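Staphylococcal nuclease domain-containing protein 1 (Drosophila melanogaster, PDB 2WAC) is an endonuclease acting on both DNA and RNA that associates with the RNA-induced silencing complex, its Tudor domain binding peptides with symmetrically dimethylated arginines. Local coordinates at residues 175-180 against 197-202. Residues are numbered along the deposited sequence; the frame is centred on the assembly and turned at random.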
loop_
_atom_site.group_PDB
_atom_site.type_symbol
_atom_site.label_atom_id
_atom_site.label_comp_id
_atom_site.label_asym_id
_atom_site.label_seq_id
_atom_site.Cartn_x
_atom_site.Cartn_y
_atom_site.Cartn_z
ATOM N N GLN A 175 -7.298 -15.343 -6.591
ATOM C CA GLN A 175 -8.726 -15.234 -6.890
ATOM C C GLN A 175 -8.982 -14.236 -8.022
ATOM O O GLN A 175 -9.850 -14.468 -8.863
ATOM C CB GLN A 175 -9.526 -14.856 -5.639
ATOM C CG GLN A 175 -11.033 -15.070 -5.784
ATOM C CD GLN A 175 -11.801 -14.775 -4.510
ATOM O OE1 GLN A 175 -11.809 -13.646 -4.019
ATOM N NE2 GLN A 175 -12.462 -15.792 -3.974
ATOM N N LEU A 176 -8.220 -13.141 -8.041
ATOM C CA LEU A 176 -8.277 -12.165 -9.135
ATOM C C LEU A 176 -7.913 -12.814 -10.474
ATOM O O LEU A 176 -8.531 -12.522 -11.501
ATOM C CB LEU A 176 -7.344 -10.977 -8.863
ATOM C CG LEU A 176 -7.583 -10.032 -7.679
ATOM C CD1 LEU A 176 -6.495 -8.964 -7.650
ATOM C CD2 LEU A 176 -8.959 -9.384 -7.738
ATOM N N VAL A 177 -6.910 -13.691 -10.446
ATOM C CA VAL A 177 -6.506 -14.477 -11.613
ATOM C C VAL A 177 -7.616 -15.453 -12.039
ATOM O O VAL A 177 -8.000 -15.481 -13.211
ATOM C CB VAL A 177 -5.166 -15.233 -11.359
ATOM C CG1 VAL A 177 -4.741 -16.026 -12.583
ATOM C CG2 VAL A 177 -4.063 -14.258 -10.965
ATOM N N ALA A 178 -8.134 -16.229 -11.084
ATOM C CA ALA A 178 -9.188 -17.217 -11.354
ATOM C C ALA A 178 -10.485 -16.589 -11.876
ATOM O O ALA A 178 -11.228 -17.224 -12.626
ATOM C CB ALA A 178 -9.463 -18.059 -10.112
ATOM N N GLU A 179 -10.742 -15.345 -11.476
ATOM C CA GLU A 179 -11.904 -14.588 -11.950
ATOM C C GLU A 179 -11.672 -13.919 -13.309
ATOM O O GLU A 179 -12.584 -13.301 -13.866
ATOM C CB GLU A 179 -12.320 -13.539 -10.916
ATOM C CG GLU A 179 -13.024 -14.118 -9.694
ATOM C CD GLU A 179 -13.121 -13.133 -8.541
ATOM O OE1 GLU A 179 -12.426 -12.092 -8.565
ATOM O OE2 GLU A 179 -13.893 -13.408 -7.600
ATOM N N GLY A 180 -10.453 -14.042 -13.830
ATOM C CA GLY A 180 -10.102 -13.499 -15.143
ATOM C C GLY A 180 -9.999 -11.986 -15.183
ATOM O O GLY A 180 -10.274 -11.369 -16.211
ATOM N N ASP A 197 3.266 -21.855 -10.931
ATOM C CA ASP A 197 2.491 -22.906 -11.594
ATOM C C ASP A 197 1.008 -22.843 -11.226
ATOM O O ASP A 197 0.142 -22.971 -12.091
ATOM C CB ASP A 197 3.054 -24.294 -11.251
ATOM C CG ASP A 197 4.402 -24.566 -11.906
ATOM O OD1 ASP A 197 4.795 -23.825 -12.830
ATOM O OD2 ASP A 197 5.068 -25.540 -11.496
ATOM N N GLN A 198 0.729 -22.641 -9.942
ATOM C CA GLN A 198 -0.647 -22.562 -9.447
ATOM C C GLN A 198 -1.418 -21.372 -10.037
ATOM O O GLN A 198 -2.566 -21.526 -10.460
ATOM C CB GLN A 198 -0.669 -22.561 -7.913
ATOM C CG GLN A 198 -0.455 -23.958 -7.315
ATOM C CD GLN A 198 -0.043 -23.954 -5.848
ATOM O OE1 GLN A 198 0.173 -22.903 -5.244
ATOM N NE2 GLN A 198 0.069 -25.144 -5.268
ATOM N N TYR A 199 -0.775 -20.206 -10.083
ATOM C CA TYR A 199 -1.357 -19.001 -10.690
ATOM C C TYR A 199 -1.576 -19.161 -12.201
ATOM O O TYR A 199 -2.561 -18.659 -12.744
ATOM C CB TYR A 199 -0.482 -17.771 -10.400
ATOM C CG TYR A 199 -0.697 -17.116 -9.041
ATOM C CD1 TYR A 199 -0.836 -15.732 -8.934
ATOM C CD2 TYR A 199 -0.754 -17.874 -7.867
ATOM C CE1 TYR A 199 -1.025 -15.118 -7.699
ATOM C CE2 TYR A 199 -0.946 -17.269 -6.625
ATOM C CZ TYR A 199 -1.081 -15.890 -6.552
ATOM O OH TYR A 199 -1.268 -15.274 -5.337
ATOM N N LYS A 200 -0.652 -19.859 -12.865
ATOM C CA LYS A 200 -0.787 -20.199 -14.288
ATOM C C LYS A 200 -2.018 -21.056 -14.570
ATOM O O LYS A 200 -2.753 -20.799 -15.525
ATOM C CB LYS A 200 0.471 -20.923 -14.787
ATOM C CG LYS A 200 1.668 -20.016 -15.000
ATOM C CD LYS A 200 1.577 -19.310 -16.342
ATOM C CE LYS A 200 1.743 -17.809 -16.158
ATOM N NZ LYS A 200 1.174 -17.066 -17.321
ATOM N N ALA A 201 -2.229 -22.073 -13.736
ATOM C CA ALA A 201 -3.393 -22.954 -13.840
ATOM C C ALA A 201 -4.708 -22.206 -13.612
ATOM O O ALA A 201 -5.703 -22.475 -14.286
ATOM C CB ALA A 201 -3.264 -24.117 -12.864
ATOM N N ALA A 202 -4.704 -21.275 -12.657
ATOM C CA ALA A 202 -5.859 -20.417 -12.393
ATOM C C ALA A 202 -6.201 -19.551 -13.609
ATOM O O ALA A 202 -7.373 -19.429 -13.976
ATOM C CB ALA A 202 -5.614 -19.550 -11.166
#
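Tyr199 and Ala202, one turn apart on helix 193-208, meet Val177 and Ala178 at the end of the short helix 172-178. This is helix-to-helix packing beside the OB-fold barrel of the SN5, staphylococcal-nuclease-like, part of the extended Tudor domain, the two helices being joined by a link that includes the short strand 183-184. Along 197-202, Tyr199 comes first. Its CG lies anti to its own carbonyl carbon (chi1 -82°), which carries the ring alongside the neighbouring helix. There CD1 receives the CG2 methyl of Val177 at 4.1 Å, an oblique approach in which the two side chains cross at about a right angle. Tyrosine suits this buried place because its ring carbons supply apolar surface while its OH, further out, is hydrogen-bonded to Asp171; Leu120 also touches the side chain. The backbone of the same residue takes part as well, for Val177 CG1 sits 3.4 Å from Tyr199 O, a van der Waals contact. Branching at CB is what lets Val177 reach both places: CG1, anti to the backbone N (chi1 -179°), is directed to this carbonyl and to Ala202, while CG2 reaches toward the tyrosine ring. Ala202 and Ala178 form the closest CA pair of the two segments, 4.7 Å apart. Such a spacing calls for small residues, and alanine fills it on both helices; the two CB methyls lie 4.3 Å apart. Helix 172-178 ends just beyond, where Gly180 adopts the positive phi of a Schellman motif, a conformation easily taken by a residue without a side chain. Ala202 touches both Val177 and Ala178, its CB lying 3.9 Å from Val177 CG1 and its carbonyl O 3.9 Å from Ala178 CA.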